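Local coordinates for protein 2-oxoglutarate-dependent dioxygenase DAO (Oryza sativa subsp. indica, PDB 6KUN) that probably catalyses the irreversible, iron- and 2-oxoglutarate-dependent oxidation of the auxin indole-3-acetic acid to inactive 2-oxoindole-3-acetic acid, at residues I7-A12 and F34-H39; Y86-L91 and R154-N159. All coordinates share one frame; numbering follows the deposited sequence.

Both contacts belong to one large mixed sheet of the jelly-roll fold, on opposite sides of the centre of the chain. Contact 1 is a parallel pair that includes the outermost strand 6-8. Contact 2 is an antiparallel pair near the other end of the sheet, next to strand 75-77. Their centres lie 26 Å apart and their nearest atoms about 15 Å apart, so they do not touch. Contact 2 reaches both bound ligands: Tyr158 and Asn156 meet 2-oxoglutarate, and Arg154 meets indole-3-acetic acid. Contact 1 stands back from the site. The side chain of Arg35 is about 11 Å from the bound AKG (2-oxoglutaric acid).

Contact 1 of 2, residues I7-A12 and F34-H39; sequences IDLRLA and FRVSGH
Residues 7-12 and 34-39 carry the two strands of a beta-alpha-beta unit, with helix 18-30 in the crossover. The strands run parallel at the margin of the main jelly-roll sheet, with strand 211-215 on the other side of 33-37. Phe34 holds CG in the crowded position between N and the carbonyl carbon (chi1 59°). Its CD2 meets Ile7 CG1 obliquely at 3.8 Å, and Leu24 and Cys28 of the helix also touch this side chain. Arg35 contributes its backbone: its O accepts from Ile7 N at 2.8 Å. Its guanidinium turns away to Asp205 O. Val36 shares a face with Ile7, and its CG1 lies 4.0 Å from Leu9 CG. Helix 111-138 packs on the same leucine. Ser37 continues the parallel pattern, its N donating to Ile7 O and its O accepting from Leu9 N. The latter bond is nearly straight at hydrogen, 171°. Ser37 OG and Asp8 OD2 share a water, which donates to the carboxylate. Asp8 holds CG anti to its N (chi1 -178°), and OD1 accepts from Leu11 N at 2.9 Å, an Asx motif at the strand end. An alanine here would remove both carboxylate oxygens and would probably loosen the turn at 9-11 and the water link to Ser37. Gly38 has positive phi, and a CB there would clash with Asp8 OD1. Arg10 bends at chi3 and lays one guanidinium face over Gly38, whose CA sits 3.3 Å above the plane. His39 points its CB away from 7-12, and its NE2 is hydrogen-bonded to Gly209 O.

Contact 2 of 2, residues Y86-L91 and R154-N159; sequences YEAFGL and RMNRYN. With AKG (2-oxoglutaric acid), chain G; IAC (1H-indol-3-ylacetic acid), chain H.
In this antiparallel strand pair of the jelly-roll sheet, the Tyr158 ring has Tyr86 over one face and 2-oxoglutarate at its edge. Tyr86 CD1 stands 3.4 Å above that face, toward the rim. The two rings lie side by side and point the same way, but their planes meet obliquely at 38°. At the edge, Tyr158 OH donates to AKG O4 in a very short bond of 2.5 Å. The edge of the Tyr86 ring faces Asn156, and Tyr86 OH donates to Asn156 OD1 at 2.7 Å, from above the amide plane. Asn156 ND2 lies 2.8 Å from AKG O4 and is hydrogen-bonded to Ser244 OG. Tyr86 is thus a second-shell residue that probably helps position Asn156 and Tyr158 at the cosubstrate. The Arg154 guanidinium has IAC O3 at its edge, 3.2 Å from NH2, and Tyr86 OH packs against its CD.

These side chains share one face of the pair. The N-to-C directions of strands 86-91 and 154-158 differ by 175°. Glu87 with Arg157 and Phe89 with Met155 are the hydrogen-bonded pairs, each with two backbone bonds. Their side chains take the other face, against helix 43-57. Met155 bends at chi3 to bring CE to 3.4 Å from Phe89 CB, and Phe57 meets the Phe89 ring edge-to-face.

Glu87 and Arg157 form a salt bridge there. Glu87 OE2 goes to Tyr76 OH and Lys64 NZ, while OE1 takes three bonds. Arg157 presents its guanidinium edge, with NE and NH2 both reaching OE1 from above the carboxylate plane. Asn159 ND2 completes the set at 2.8 Å, on the anti lone pair of Glu87 OE1.

Contact 1 of 2, residues I7-A12 and F34-H39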
loop_
_atom_site.group_PDB
_atom_site.type_symbol
_atom_site.label_atom_id
_atom_site.label_comp_id
_atom_site.label_asym_id
_atom_site.label_seq_id
_atom_site.Cartn_x
_atom_site.Cartn_y
_atom_site.Cartn_z
ATOM N N ILE B 7 9.910 15.472 -7.752
ATOM C CA ILE B 7 10.290 15.707 -9.138
ATOM C C ILE B 7 9.515 14.745 -10.016
ATOM O O ILE B 7 9.540 13.533 -9.782
ATOM C CB ILE B 7 11.815 15.513 -9.348
ATOM C CG1 ILE B 7 12.619 16.481 -8.473
ATOM C CG2 ILE B 7 12.196 15.678 -10.831
ATOM C CD1 ILE B 7 12.326 17.948 -8.751
ATOM N N ASP B 8 8.860 15.268 -11.034
ATOM C CA ASP B 8 8.152 14.415 -11.990
ATOM C C ASP B 8 9.060 14.150 -13.187
ATOM O O ASP B 8 9.408 15.078 -13.931
ATOM C CB ASP B 8 6.829 15.048 -12.432
ATOM C CG ASP B 8 6.052 14.157 -13.376
ATOM O OD1 ASP B 8 6.613 13.739 -14.403
ATOM O OD2 ASP B 8 4.881 13.855 -13.083
ATOM N N LEU B 9 9.443 12.883 -13.365
ATOM C CA LEU B 9 10.486 12.523 -14.310
ATOM C C LEU B 9 9.990 12.607 -15.742
ATOM O O LEU B 9 10.786 12.846 -16.659
ATOM C CB LEU B 9 10.971 11.091 -14.069
ATOM C CG LEU B 9 11.816 10.794 -12.842
ATOM C CD1 LEU B 9 12.218 9.299 -12.785
ATOM C CD2 LEU B 9 13.032 11.660 -12.885
ATOM N N ARG B 10 8.691 12.359 -15.973
ATOM C CA ARG B 10 8.159 12.536 -17.321
ATOM C C ARG B 10 8.225 14.015 -17.699
ATOM O O ARG B 10 8.548 14.372 -18.834
ATOM C CB ARG B 10 6.735 11.990 -17.403
ATOM C CG ARG B 10 6.507 10.719 -16.577
ATOM C CD ARG B 10 5.064 10.164 -16.618
ATOM N NE ARG B 10 4.208 10.721 -15.564
ATOM C CZ ARG B 10 3.354 10.016 -14.815
ATOM N NH1 ARG B 10 3.238 8.691 -14.965
ATOM N NH2 ARG B 10 2.641 10.632 -13.884
ATOM N N LEU B 11 7.941 14.894 -16.739
ATOM C CA LEU B 11 7.962 16.335 -16.996
ATOM C C LEU B 11 9.387 16.827 -17.273
ATOM O O LEU B 11 9.661 17.381 -18.353
ATOM C CB LEU B 11 7.316 17.042 -15.797
ATOM C CG LEU B 11 7.341 18.571 -15.756
ATOM C CD1 LEU B 11 6.563 19.105 -16.941
ATOM C CD2 LEU B 11 6.787 19.111 -14.451
ATOM N N ALA B 12 10.330 16.541 -16.352
ATOM C CA ALA B 12 11.715 16.989 -16.501
ATOM C C ALA B 12 12.298 16.633 -17.864
ATOM O O ALA B 12 12.061 15.560 -18.408
ATOM C CB ALA B 12 12.584 16.334 -15.411
ATOM N N PHE B 34 15.513 13.717 -2.960
ATOM C CA PHE B 34 14.270 14.126 -3.586
ATOM C C PHE B 34 13.404 12.902 -3.837
ATOM O O PHE B 34 13.893 11.765 -3.876
ATOM C CB PHE B 34 14.513 14.908 -4.884
ATOM C CG PHE B 34 15.280 14.164 -5.958
ATOM C CD1 PHE B 34 16.664 14.115 -5.944
ATOM C CD2 PHE B 34 14.618 13.580 -7.035
ATOM C CE1 PHE B 34 17.380 13.474 -6.932
ATOM C CE2 PHE B 34 15.369 12.912 -8.052
ATOM C CZ PHE B 34 16.731 12.872 -7.984
ATOM N N ARG B 35 12.107 13.155 -4.003
ATOM C CA ARG B 35 11.155 12.117 -4.406
ATOM C C ARG B 35 10.987 12.122 -5.922
ATOM O O ARG B 35 11.085 13.171 -6.556
ATOM C CB ARG B 35 9.795 12.327 -3.753
ATOM C CG ARG B 35 9.804 12.465 -2.256
ATOM C CD ARG B 35 8.408 12.203 -1.666
ATOM N NE ARG B 35 8.364 10.932 -0.930
ATOM C CZ ARG B 35 8.360 10.821 0.399
ATOM N NH1 ARG B 35 8.376 11.901 1.180
ATOM N NH2 ARG B 35 8.325 9.619 0.958
ATOM N N VAL B 36 10.729 10.938 -6.513
ATOM C CA VAL B 36 10.409 10.866 -7.945
ATOM C C VAL B 36 9.024 10.275 -8.141
ATOM O O VAL B 36 8.718 9.190 -7.617
ATOM C CB VAL B 36 11.420 10.071 -8.792
ATOM C CG1 VAL B 36 12.705 10.843 -8.957
ATOM C CG2 VAL B 36 11.673 8.707 -8.225
ATOM N N SER B 37 8.196 10.997 -8.900
ATOM C CA SER B 37 6.978 10.462 -9.495
ATOM C C SER B 37 7.219 10.361 -10.989
ATOM O O SER B 37 8.286 10.733 -11.503
ATOM C CB SER B 37 5.803 11.387 -9.223
ATOM O OG SER B 37 6.090 12.647 -9.839
ATOM N N GLY B 38 6.188 9.897 -11.702
ATOM C CA GLY B 38 6.274 9.803 -13.150
ATOM C C GLY B 38 7.336 8.852 -13.617
ATOM O O GLY B 38 7.878 9.017 -14.719
ATOM N N HIS B 39 7.650 7.850 -12.799
ATOM C CA HIS B 39 8.759 6.944 -13.027
ATOM C C HIS B 39 8.379 5.739 -13.873
ATOM O O HIS B 39 9.270 4.978 -14.286
ATOM C CB HIS B 39 9.271 6.477 -11.661
ATOM C CG HIS B 39 8.173 6.036 -10.755
ATOM N ND1 HIS B 39 7.380 4.942 -11.038
ATOM C CD2 HIS B 39 7.662 6.596 -9.633
ATOM C CE1 HIS B 39 6.467 4.811 -10.089
ATOM N NE2 HIS B 39 6.615 5.804 -9.229
HETATM O O HOH W 1 3.432 13.873 -10.855
#

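Contact 2 of 2, residues Y86-L91 and R154-N159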
loop_
_atom_site.group_PDB
_atom_site.type_symbol
_atom_site.label_atom_id
_atom_site.label_comp_id
_atom_site.label_asym_id
_atom_site.label_seq_id
_atom_site.Cartn_x
_atom_site.Cartn_y
_atom_site.Cartn_z
ATOM N N TYR B 86 18.507 -6.499 11.593
ATOM C CA TYR B 86 18.570 -6.283 10.154
ATOM C C TYR B 86 18.888 -7.579 9.428
ATOM O O TYR B 86 19.777 -8.322 9.845
ATOM C CB TYR B 86 19.621 -5.220 9.834
ATOM C CG TYR B 86 19.887 -4.998 8.360
ATOM C CD1 TYR B 86 18.919 -4.433 7.536
ATOM C CD2 TYR B 86 21.102 -5.334 7.794
ATOM C CE1 TYR B 86 19.153 -4.221 6.200
ATOM C CE2 TYR B 86 21.349 -5.117 6.441
ATOM C CZ TYR B 86 20.362 -4.559 5.654
ATOM O OH TYR B 86 20.560 -4.326 4.318
ATOM N N GLU B 87 18.127 -7.863 8.373
ATOM C CA GLU B 87 18.422 -8.956 7.454
ATOM C C GLU B 87 18.112 -8.466 6.046
ATOM O O GLU B 87 17.377 -7.495 5.855
ATOM C CB GLU B 87 17.652 -10.234 7.803
ATOM C CG GLU B 87 16.172 -10.212 7.495
ATOM C CD GLU B 87 15.436 -11.406 8.110
ATOM O OE1 GLU B 87 14.602 -11.177 9.018
ATOM O OE2 GLU B 87 15.686 -12.577 7.700
ATOM N N ALA B 88 18.694 -9.129 5.061
ATOM C CA ALA B 88 18.585 -8.592 3.723
ATOM C C ALA B 88 18.949 -9.635 2.686
ATOM O O ALA B 88 19.530 -10.679 2.992
ATOM C CB ALA B 88 19.485 -7.361 3.551
ATOM N N PHE B 89 18.560 -9.323 1.445
ATOM C CA PHE B 89 18.982 -10.022 0.239
ATOM C C PHE B 89 19.632 -8.983 -0.645
ATOM O O PHE B 89 19.006 -7.944 -0.927
ATOM C CB PHE B 89 17.793 -10.641 -0.531
ATOM C CG PHE B 89 17.101 -11.761 0.180
ATOM C CD1 PHE B 89 16.146 -11.510 1.152
ATOM C CD2 PHE B 89 17.341 -13.080 -0.203
ATOM C CE1 PHE B 89 15.460 -12.555 1.773
ATOM C CE2 PHE B 89 16.673 -14.134 0.407
ATOM C CZ PHE B 89 15.733 -13.883 1.386
ATOM N N GLY B 90 20.864 -9.230 -1.061
ATOM C CA GLY B 90 21.590 -8.323 -1.925
ATOM C C GLY B 90 22.047 -8.992 -3.201
ATOM O O GLY B 90 22.383 -10.188 -3.208
ATOM N N LEU B 91 22.106 -8.203 -4.261
ATOM C CA LEU B 91 22.443 -8.652 -5.605
ATOM C C LEU B 91 23.407 -7.654 -6.216
ATOM O O LEU B 91 23.048 -6.506 -6.455
ATOM C CB LEU B 91 21.199 -8.779 -6.461
ATOM C CG LEU B 91 21.325 -9.376 -7.861
ATOM C CD1 LEU B 91 19.957 -9.129 -8.557
ATOM C CD2 LEU B 91 22.424 -8.888 -8.722
ATOM N N ARG B 154 19.199 -4.194 -3.277
ATOM C CA ARG B 154 19.042 -4.733 -1.922
ATOM C C ARG B 154 17.571 -4.757 -1.510
ATOM O O ARG B 154 16.804 -3.823 -1.781
ATOM C CB ARG B 154 19.834 -3.924 -0.926
ATOM C CG ARG B 154 20.506 -4.675 0.165
ATOM C CD ARG B 154 21.159 -3.686 1.148
ATOM N NE ARG B 154 22.544 -3.340 0.817
ATOM C CZ ARG B 154 23.212 -2.324 1.365
ATOM N NH1 ARG B 154 22.617 -1.540 2.257
ATOM N NH2 ARG B 154 24.466 -2.083 1.013
ATOM N N MET B 155 17.178 -5.855 -0.893
ATOM C CA MET B 155 15.883 -6.011 -0.235
ATOM C C MET B 155 16.188 -6.125 1.244
ATOM O O MET B 155 17.056 -6.929 1.631
ATOM C CB MET B 155 15.131 -7.230 -0.769
ATOM C CG MET B 155 14.711 -7.082 -2.228
ATOM S SD MET B 155 14.095 -8.627 -2.990
ATOM C CE MET B 155 15.553 -9.705 -2.948
ATOM N N ASN B 156 15.535 -5.286 2.049
ATOM C CA ASN B 156 15.901 -5.163 3.457
ATOM C C ASN B 156 14.691 -5.433 4.361
ATOM O O ASN B 156 13.558 -5.062 4.042
ATOM C CB ASN B 156 16.432 -3.753 3.833
ATOM C CG ASN B 156 17.456 -3.198 2.841
ATOM O OD1 ASN B 156 18.551 -3.720 2.697
ATOM N ND2 ASN B 156 17.095 -2.100 2.177
ATOM N N ARG B 157 14.959 -5.989 5.538
ATOM C CA ARG B 157 13.956 -6.073 6.594
ATOM C C ARG B 157 14.594 -5.737 7.930
ATOM O O ARG B 157 15.622 -6.311 8.300
ATOM C CB ARG B 157 13.329 -7.460 6.655
ATOM C CG ARG B 157 12.169 -7.559 7.585
ATOM C CD ARG B 157 11.427 -8.858 7.395
ATOM N NE ARG B 157 11.984 -9.948 8.173
ATOM C CZ ARG B 157 11.269 -10.990 8.612
ATOM N NH1 ARG B 157 9.979 -11.058 8.346
ATOM N NH2 ARG B 157 11.848 -11.946 9.315
ATOM N N TYR B 158 13.986 -4.794 8.643
ATOM C CA TYR B 158 14.390 -4.437 10.010
ATOM C C TYR B 158 13.322 -4.994 10.943
ATOM O O TYR B 158 12.149 -4.623 10.852
ATOM C CB TYR B 158 14.574 -2.918 10.172
ATOM C CG TYR B 158 15.529 -2.314 9.145
ATOM C CD1 TYR B 158 15.122 -2.113 7.831
ATOM C CD2 TYR B 158 16.832 -1.968 9.479
ATOM C CE1 TYR B 158 15.975 -1.588 6.884
ATOM C CE2 TYR B 158 17.698 -1.446 8.539
ATOM C CZ TYR B 158 17.259 -1.253 7.242
ATOM O OH TYR B 158 18.105 -0.724 6.291
ATOM N N ASN B 159 13.713 -5.923 11.800
ATOM C CA ASN B 159 12.761 -6.653 12.634
ATOM C C ASN B 159 12.530 -5.915 13.944
ATOM O O ASN B 159 13.025 -6.274 15.010
ATOM C CB ASN B 159 13.259 -8.070 12.859
ATOM C CG ASN B 159 13.226 -8.872 11.593
ATOM O OD1 ASN B 159 12.168 -9.008 10.982
ATOM N ND2 ASN B 159 14.384 -9.360 11.164
HETATM C C1 AKG G . 20.160 3.388 2.877
HETATM O O1 AKG G . 19.297 3.566 1.990
HETATM O O2 AKG G . 21.374 3.264 2.604
HETATM C C2 AKG G . 19.738 3.325 4.274
HETATM O O5 AKG G . 20.180 4.121 5.085
HETATM C C3 AKG G . 18.753 2.266 4.708
HETATM C C4 AKG G . 17.659 2.128 3.656
HETATM C C5 AKG G . 16.660 1.088 4.102
HETATM O O3 AKG G . 15.498 1.458 4.381
HETATM O O4 AKG G . 17.031 -0.103 4.176
HETATM C C IAC H . 30.566 1.492 2.765
HETATM C C1 IAC H . 30.236 0.180 2.821
HETATM C C2 IAC H . 30.113 -0.481 4.069
HETATM C C3 IAC H . 30.322 0.218 5.233
HETATM C C4 IAC H . 30.646 1.561 5.172
HETATM C C5 IAC H . 30.784 2.171 3.951
HETATM C C7 IAC H . 30.089 -0.256 1.559
HETATM C C8 IAC H . 30.329 0.791 0.688
HETATM C C17 IAC H . 29.741 -1.615 0.958
HETATM C C18 IAC H . 28.249 -1.895 0.953
HETATM N N IAC H . 30.628 1.879 1.446
HETATM O O2 IAC H . 27.865 -3.079 1.156
HETATM O O3 IAC H . 27.421 -0.972 0.724
#